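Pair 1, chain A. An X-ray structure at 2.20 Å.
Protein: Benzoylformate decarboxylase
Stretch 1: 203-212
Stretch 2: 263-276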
# COMPACT_ATOMS: atom_id res chain seq x y z
N PRO A 203 1.66 -28.79 -34.52
CA PRO A 203 1.17 -27.86 -33.50
C PRO A 203 0.45 -28.60 -32.38
O PRO A 203 0.01 -29.74 -32.53
CB PRO A 203 0.18 -26.99 -34.26
CG PRO A 203 -0.34 -27.88 -35.34
CD PRO A 203 0.79 -28.81 -35.71
N MET A 204 0.35 -27.94 -31.23
CA MET A 204 -0.48 -28.43 -30.15
C MET A 204 -1.30 -27.27 -29.59
O MET A 204 -0.80 -26.14 -29.52
CB MET A 204 0.39 -29.08 -29.05
CG MET A 204 -0.42 -29.68 -27.90
SD MET A 204 -0.57 -28.51 -26.49
CE MET A 204 1.11 -28.62 -25.89
N LEU A 205 -2.52 -27.55 -29.18
CA LEU A 205 -3.41 -26.52 -28.71
C LEU A 205 -3.73 -26.73 -27.23
O LEU A 205 -4.02 -27.85 -26.82
CB LEU A 205 -4.70 -26.54 -29.52
CG LEU A 205 -5.79 -25.56 -29.09
CD1 LEU A 205 -5.28 -24.11 -29.27
CD2 LEU A 205 -7.07 -25.80 -29.89
N VAL A 206 -3.66 -25.65 -26.45
CA VAL A 206 -4.07 -25.67 -25.04
C VAL A 206 -5.25 -24.74 -24.88
O VAL A 206 -5.17 -23.57 -25.25
CB VAL A 206 -2.93 -25.21 -24.07
CG1 VAL A 206 -3.37 -25.36 -22.63
CG2 VAL A 206 -1.63 -25.99 -24.32
N LEU A 207 -6.35 -25.25 -24.33
CA LEU A 207 -7.55 -24.48 -24.07
C LEU A 207 -7.78 -24.46 -22.56
O LEU A 207 -8.12 -25.48 -21.96
CB LEU A 207 -8.78 -25.07 -24.79
CG LEU A 207 -8.77 -25.04 -26.34
CD1 LEU A 207 -9.97 -25.80 -26.95
CD2 LEU A 207 -8.74 -23.60 -26.88
N GLY A 208 -7.60 -23.28 -21.97
CA GLY A 208 -7.67 -23.11 -20.53
C GLY A 208 -8.99 -22.52 -20.07
O GLY A 208 -9.92 -22.31 -20.86
N PRO A 209 -9.09 -22.26 -18.76
CA PRO A 209 -10.34 -21.82 -18.12
C PRO A 209 -10.99 -20.56 -18.72
O PRO A 209 -12.20 -20.42 -18.57
CB PRO A 209 -9.92 -21.54 -16.68
CG PRO A 209 -8.71 -22.47 -16.44
CD PRO A 209 -8.00 -22.50 -17.79
N GLU A 210 -10.23 -19.65 -19.35
CA GLU A 210 -10.85 -18.43 -19.87
C GLU A 210 -11.85 -18.77 -20.94
O GLU A 210 -12.78 -18.00 -21.21
CB GLU A 210 -9.83 -17.46 -20.46
CG GLU A 210 -8.87 -16.84 -19.46
CD GLU A 210 -7.99 -15.80 -20.13
OE1 GLU A 210 -6.78 -16.02 -20.21
OE2 GLU A 210 -8.53 -14.78 -20.59
N VAL A 211 -11.66 -19.92 -21.58
CA VAL A 211 -12.52 -20.29 -22.72
C VAL A 211 -13.92 -20.58 -22.24
O VAL A 211 -14.89 -20.02 -22.76
CB VAL A 211 -11.89 -21.45 -23.55
CG1 VAL A 211 -12.82 -21.93 -24.64
CG2 VAL A 211 -10.58 -20.97 -24.17
N ASP A 212 -14.04 -21.42 -21.22
CA ASP A 212 -15.35 -21.70 -20.64
C ASP A 212 -15.98 -20.41 -20.05
O ASP A 212 -17.16 -20.16 -20.22
CB ASP A 212 -15.26 -22.80 -19.57
CG ASP A 212 -16.61 -23.44 -19.27
OD1 ASP A 212 -17.36 -23.69 -20.24
OD2 ASP A 212 -16.94 -23.67 -18.08
N ALA A 263 6.37 -32.71 -22.25
CA ALA A 263 5.09 -32.90 -22.95
C ALA A 263 5.02 -32.10 -24.25
O ALA A 263 4.34 -32.50 -25.19
CB ALA A 263 3.91 -32.57 -22.06
N VAL A 264 5.70 -30.96 -24.31
CA VAL A 264 5.58 -30.14 -25.51
C VAL A 264 6.74 -30.35 -26.51
O VAL A 264 6.69 -29.83 -27.62
CB VAL A 264 5.44 -28.62 -25.19
CG1 VAL A 264 4.33 -28.35 -24.11
CG2 VAL A 264 6.79 -28.06 -24.78
N SER A 265 7.77 -31.09 -26.11
CA SER A 265 8.97 -31.25 -26.96
C SER A 265 8.69 -31.95 -28.31
O SER A 265 9.45 -31.77 -29.26
CB SER A 265 10.07 -31.99 -26.22
OG SER A 265 9.60 -33.27 -25.87
N ALA A 266 7.61 -32.71 -28.39
CA ALA A 266 7.20 -33.34 -29.64
C ALA A 266 6.64 -32.34 -30.64
O ALA A 266 6.45 -32.68 -31.80
CB ALA A 266 6.14 -34.41 -29.36
N TYR A 267 6.31 -31.13 -30.18
CA TYR A 267 5.62 -30.17 -31.04
C TYR A 267 6.52 -29.04 -31.46
O TYR A 267 7.43 -28.65 -30.73
CB TYR A 267 4.36 -29.65 -30.33
CG TYR A 267 3.47 -30.77 -29.86
CD1 TYR A 267 2.74 -31.54 -30.76
CD2 TYR A 267 3.38 -31.08 -28.50
CE1 TYR A 267 1.93 -32.58 -30.34
CE2 TYR A 267 2.57 -32.12 -28.06
CZ TYR A 267 1.85 -32.87 -28.99
OH TYR A 267 1.04 -33.90 -28.56
N ASP A 268 6.30 -28.50 -32.66
CA ASP A 268 7.11 -27.37 -33.08
C ASP A 268 6.43 -26.04 -32.70
O ASP A 268 7.08 -24.99 -32.72
CB ASP A 268 7.50 -27.43 -34.58
CG ASP A 268 6.29 -27.40 -35.54
OD1 ASP A 268 5.15 -27.67 -35.13
OD2 ASP A 268 6.49 -27.12 -36.74
N LEU A 269 5.13 -26.09 -32.35
CA LEU A 269 4.40 -24.88 -31.94
C LEU A 269 3.30 -25.21 -30.93
O LEU A 269 2.47 -26.11 -31.16
CB LEU A 269 3.77 -24.19 -33.14
CG LEU A 269 2.93 -22.95 -32.82
CD1 LEU A 269 3.84 -21.80 -32.39
CD2 LEU A 269 2.07 -22.54 -34.02
N VAL A 270 3.31 -24.51 -29.79
CA VAL A 270 2.24 -24.62 -28.80
C VAL A 270 1.38 -23.36 -28.87
O VAL A 270 1.88 -22.24 -28.77
CB VAL A 270 2.80 -24.83 -27.37
CG1 VAL A 270 1.63 -25.03 -26.38
CG2 VAL A 270 3.70 -26.04 -27.36
N VAL A 271 0.08 -23.56 -29.09
CA VAL A 271 -0.85 -22.45 -29.09
C VAL A 271 -1.66 -22.45 -27.80
O VAL A 271 -2.47 -23.35 -27.57
CB VAL A 271 -1.80 -22.55 -30.28
CG1 VAL A 271 -2.73 -21.34 -30.27
CG2 VAL A 271 -0.98 -22.63 -31.59
N VAL A 272 -1.42 -21.47 -26.94
CA VAL A 272 -2.08 -21.43 -25.64
C VAL A 272 -3.16 -20.36 -25.58
O VAL A 272 -2.86 -19.16 -25.62
CB VAL A 272 -1.06 -21.16 -24.51
CG1 VAL A 272 -1.79 -21.18 -23.17
CG2 VAL A 272 0.07 -22.22 -24.56
N VAL A 273 -4.41 -20.80 -25.47
CA VAL A 273 -5.54 -19.88 -25.50
C VAL A 273 -6.24 -19.97 -24.18
O VAL A 273 -6.74 -21.02 -23.81
CB VAL A 273 -6.55 -20.22 -26.63
CG1 VAL A 273 -7.66 -19.18 -26.67
CG2 VAL A 273 -5.84 -20.26 -27.99
N GLY A 274 -6.25 -18.88 -23.42
CA GLY A 274 -7.06 -18.89 -22.21
C GLY A 274 -6.54 -19.68 -21.03
O GLY A 274 -7.30 -19.94 -20.09
N ALA A 275 -5.26 -20.05 -21.09
CA ALA A 275 -4.53 -20.69 -19.98
C ALA A 275 -3.27 -19.87 -19.71
O ALA A 275 -2.77 -19.18 -20.61
CB ALA A 275 -4.13 -22.16 -20.33
N GLU A 276 -2.77 -19.95 -18.49
CA GLU A 276 -1.49 -19.34 -18.12
C GLU A 276 -0.37 -20.09 -18.82
O GLU A 276 -0.54 -21.22 -19.27
CB GLU A 276 -1.31 -19.41 -16.59
CG GLU A 276 -2.42 -18.63 -15.89
CD GLU A 276 -2.79 -19.10 -14.51
OE1 GLU A 276 -2.09 -19.98 -13.94
OE2 GLU A 276 -3.80 -18.56 -13.99

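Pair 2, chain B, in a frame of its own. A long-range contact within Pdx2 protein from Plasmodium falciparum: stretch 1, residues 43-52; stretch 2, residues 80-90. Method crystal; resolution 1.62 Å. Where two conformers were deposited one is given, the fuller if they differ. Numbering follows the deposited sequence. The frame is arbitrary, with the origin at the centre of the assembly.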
# COMPACT_ATOMS: atom_id res chain seq x y z
N LEU B 43 -6.84 -10.86 -13.03
CA LEU B 43 -7.71 -11.74 -12.20
C LEU B 43 -8.05 -11.09 -10.87
O LEU B 43 -8.83 -11.63 -10.04
CB LEU B 43 -7.05 -13.07 -11.89
CG LEU B 43 -6.68 -13.88 -13.10
CD1 LEU B 43 -5.93 -15.13 -12.58
CD2 LEU B 43 -7.88 -14.17 -13.98
N CYS B 44 -7.45 -9.95 -10.61
CA CYS B 44 -7.48 -9.33 -9.26
C CYS B 44 -8.66 -8.36 -9.17
O CYS B 44 -8.78 -7.50 -10.01
CB CYS B 44 -6.22 -8.49 -8.93
SG CYS B 44 -4.83 -9.65 -8.69
N ASP B 45 -9.40 -8.39 -8.04
CA ASP B 45 -10.35 -7.37 -7.73
C ASP B 45 -9.66 -6.20 -6.95
O ASP B 45 -10.17 -5.09 -6.90
CB ASP B 45 -11.38 -7.98 -6.79
CG ASP B 45 -12.21 -9.04 -7.45
OD1 ASP B 45 -12.64 -8.83 -8.62
OD2 ASP B 45 -12.46 -10.14 -6.90
N GLY B 46 -8.56 -6.51 -6.27
CA GLY B 46 -7.71 -5.50 -5.61
C GLY B 46 -6.28 -5.97 -5.56
O GLY B 46 -6.01 -7.21 -5.76
N LEU B 47 -5.34 -5.09 -5.29
CA LEU B 47 -3.89 -5.47 -5.35
C LEU B 47 -3.18 -4.81 -4.16
O LEU B 47 -3.47 -3.64 -3.81
CB LEU B 47 -3.29 -4.93 -6.66
CG LEU B 47 -1.82 -5.16 -6.82
CD1 LEU B 47 -1.58 -6.62 -7.07
CD2 LEU B 47 -1.21 -4.26 -7.95
N VAL B 48 -2.25 -5.58 -3.57
CA VAL B 48 -1.34 -5.06 -2.58
C VAL B 48 0.05 -4.98 -3.20
O VAL B 48 0.56 -6.00 -3.81
CB VAL B 48 -1.28 -5.99 -1.37
CG1 VAL B 48 -0.31 -5.41 -0.36
CG2 VAL B 48 -2.69 -6.18 -0.81
N ILE B 49 0.73 -3.82 -3.05
CA ILE B 49 2.12 -3.67 -3.44
C ILE B 49 2.92 -3.48 -2.18
O ILE B 49 2.86 -2.40 -1.65
CB ILE B 49 2.31 -2.53 -4.42
CG1 ILE B 49 1.47 -2.79 -5.69
CG2 ILE B 49 3.84 -2.46 -4.80
CD1 ILE B 49 1.70 -1.86 -6.95
N PRO B 50 3.69 -4.48 -1.77
CA PRO B 50 4.54 -4.33 -0.60
C PRO B 50 5.98 -4.02 -1.02
O PRO B 50 6.19 -3.64 -2.13
CB PRO B 50 4.31 -5.66 0.08
CG PRO B 50 4.34 -6.66 -1.11
CD PRO B 50 3.67 -5.88 -2.25
N GLY B 51 6.95 -4.23 -0.18
CA GLY B 51 8.37 -4.20 -0.59
C GLY B 51 9.15 -3.35 0.36
O GLY B 51 8.63 -2.44 1.03
N GLY B 52 10.42 -3.64 0.42
CA GLY B 52 11.36 -2.88 1.20
C GLY B 52 11.92 -1.74 0.42
O GLY B 52 12.22 -0.70 1.00
N LYS B 80 -9.79 2.09 -11.63
CA LYS B 80 -10.02 2.52 -10.25
C LYS B 80 -10.20 1.34 -9.27
O LYS B 80 -11.03 1.39 -8.30
CB LYS B 80 -11.21 3.43 -10.18
CG LYS B 80 -11.26 4.57 -11.12
CD LYS B 80 -10.29 5.58 -10.80
CE LYS B 80 -10.60 6.83 -11.60
NZ LYS B 80 -9.47 7.78 -11.71
N LYS B 81 -9.47 0.26 -9.53
CA LYS B 81 -9.55 -0.89 -8.66
C LYS B 81 -8.75 -0.60 -7.38
O LYS B 81 -7.77 0.10 -7.39
CB LYS B 81 -9.07 -2.12 -9.33
CG LYS B 81 -10.07 -2.55 -10.40
CD LYS B 81 -9.74 -4.05 -10.68
CE LYS B 81 -10.42 -4.58 -11.76
NZ LYS B 81 -10.03 -5.95 -12.00
N PRO B 82 -9.24 -1.12 -6.24
CA PRO B 82 -8.53 -0.85 -4.99
C PRO B 82 -7.07 -1.31 -4.99
O PRO B 82 -6.79 -2.46 -5.41
CB PRO B 82 -9.36 -1.60 -3.93
CG PRO B 82 -10.72 -1.61 -4.50
CD PRO B 82 -10.50 -1.82 -6.01
N ILE B 83 -6.20 -0.48 -4.42
CA ILE B 83 -4.78 -0.79 -4.31
C ILE B 83 -4.28 -0.33 -2.98
O ILE B 83 -4.66 0.71 -2.53
CB ILE B 83 -4.00 -0.19 -5.50
CG1 ILE B 83 -2.57 -0.74 -5.54
CG2 ILE B 83 -4.14 1.31 -5.54
CD1 ILE B 83 -1.86 -0.55 -6.85
N TRP B 84 -3.44 -1.14 -2.40
CA TRP B 84 -2.81 -0.88 -1.09
C TRP B 84 -1.32 -0.91 -1.32
O TRP B 84 -0.73 -1.97 -1.57
CB TRP B 84 -3.21 -1.95 -0.09
CG TRP B 84 -2.65 -1.74 1.29
CD1 TRP B 84 -2.03 -0.58 1.77
CD2 TRP B 84 -2.72 -2.65 2.35
NE1 TRP B 84 -1.66 -0.77 3.09
CE2 TRP B 84 -2.09 -2.04 3.47
CE3 TRP B 84 -3.27 -3.93 2.50
CZ2 TRP B 84 -2.01 -2.66 4.69
CZ3 TRP B 84 -3.10 -4.56 3.69
CH2 TRP B 84 -2.54 -3.92 4.78
N GLY B 85 -0.68 0.24 -1.21
CA GLY B 85 0.76 0.29 -1.21
C GLY B 85 1.29 0.39 0.18
O GLY B 85 0.91 1.29 0.91
N THR B 86 2.16 -0.55 0.57
CA THR B 86 2.70 -0.56 1.88
C THR B 86 4.24 -0.54 1.82
O THR B 86 4.85 -1.16 0.99
CB THR B 86 2.12 -1.69 2.70
OG1 THR B 86 2.44 -1.48 4.11
CG2 THR B 86 2.64 -3.03 2.24
N CYS B 87 4.78 0.36 2.62
CA CYS B 87 6.21 0.69 2.59
C CYS B 87 6.66 1.07 1.18
O CYS B 87 6.31 2.15 0.71
CB CYS B 87 7.02 -0.44 3.19
SG CYS B 87 8.53 0.19 3.95
N ALA B 88 7.47 0.25 0.47
CA ALA B 88 7.77 0.58 -0.92
C ALA B 88 6.58 0.87 -1.77
O ALA B 88 6.65 1.74 -2.63
CB ALA B 88 8.50 -0.53 -1.61
N GLY B 89 5.48 0.12 -1.62
CA GLY B 89 4.33 0.36 -2.45
C GLY B 89 3.80 1.72 -2.14
O GLY B 89 3.16 2.33 -2.99
N CYS B 90 3.83 2.15 -0.88
CA CYS B 90 3.31 3.49 -0.54
C CYS B 90 4.12 4.50 -1.30
O CYS B 90 3.54 5.43 -1.85
CB CYS B 90 3.37 3.74 0.97
SG CYS B 90 2.45 5.18 1.49
O HOH W 1 -12.05 -7.74 -11.09

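What backbone geometry do the two pairs share? Each sets two parallel strands side by side, 203-207 beside 269-273 in pair 1 and 46-49 beside 83-86 in pair 2, and 14 central residues superpose with an RMSD of 0.8 Å. The hydrogen bonds follow the same ladder. In pair 1, Met204(A) N donates to Leu269(A) O at 2.8 Å and Met204(A) O accepts from Val271(A) N at 2.8 Å; in pair 2, the matching Leu47(B) N donates to Pro82(B) O at 3.0 Å and Leu47(B) O accepts from Trp84(B) N at 2.9 Å. Two residues on, Val206(A) and Ile49(B) repeat the pattern, because alternate residues of a parallel strand turn both backbone groups toward the same neighbour.

How do different side chains fill the matching faces? On the face of Met204(A) and Val206(A), the methionine lays its CB over one face of the Tyr267(A) ring, 3.6 Å from CB to the ring centroid, while its CE reaches Val270(A) CG1 at 3.7 Å. Leu47(B) has a shorter side chain in the matching place and meets Ile83(B), the counterpart of Val270(A), with CD2 to CD1 at 3.9 Å. Ile49(B) CD1 also touches Ile83(B) CD1, at 3.8 Å, much as Val206(A) CG2 approaches Val270(A) CG1 at 4.0 Å. On the other face, Leu205(A) CD1 packs on Val271(A) CG1 at 3.9 Å; in pair 2 the smaller Val48(B) faces the larger Trp84(B), CG2 to CE3 at 4.0 Å.

What happens where the strands end? Gly208(A) and Gly51(B) match, and neither place has room for a side chain: a CB on Gly208(A) would clash with Ala275(A) CB and Gly274(A) O, and one on Gly51(B) would sit tight against Ala88(B) CB and be jammed against the preceding carbonyl. In pair 1 the first stretch runs into a helix, and Glu210(A) N donates to Gly274(A) O at 3.0 Å. In pair 2 the second stretch enters a helix, with Cys87(B) at the N-cap position and Ala88(B) N donating to Gly51(B) O at 3.0 Å.

How is the opposite end of the ladder held in pair 2? Lys81(B) extends its side chain along the first stretch, and its NZ donates to Cys44(B) O at 2.8 Å. A water accepts from Lys81(B) NZ at 2.8 Å and donates to Asp45(B) OD1 at 2.8 Å, tying lysine and aspartate together.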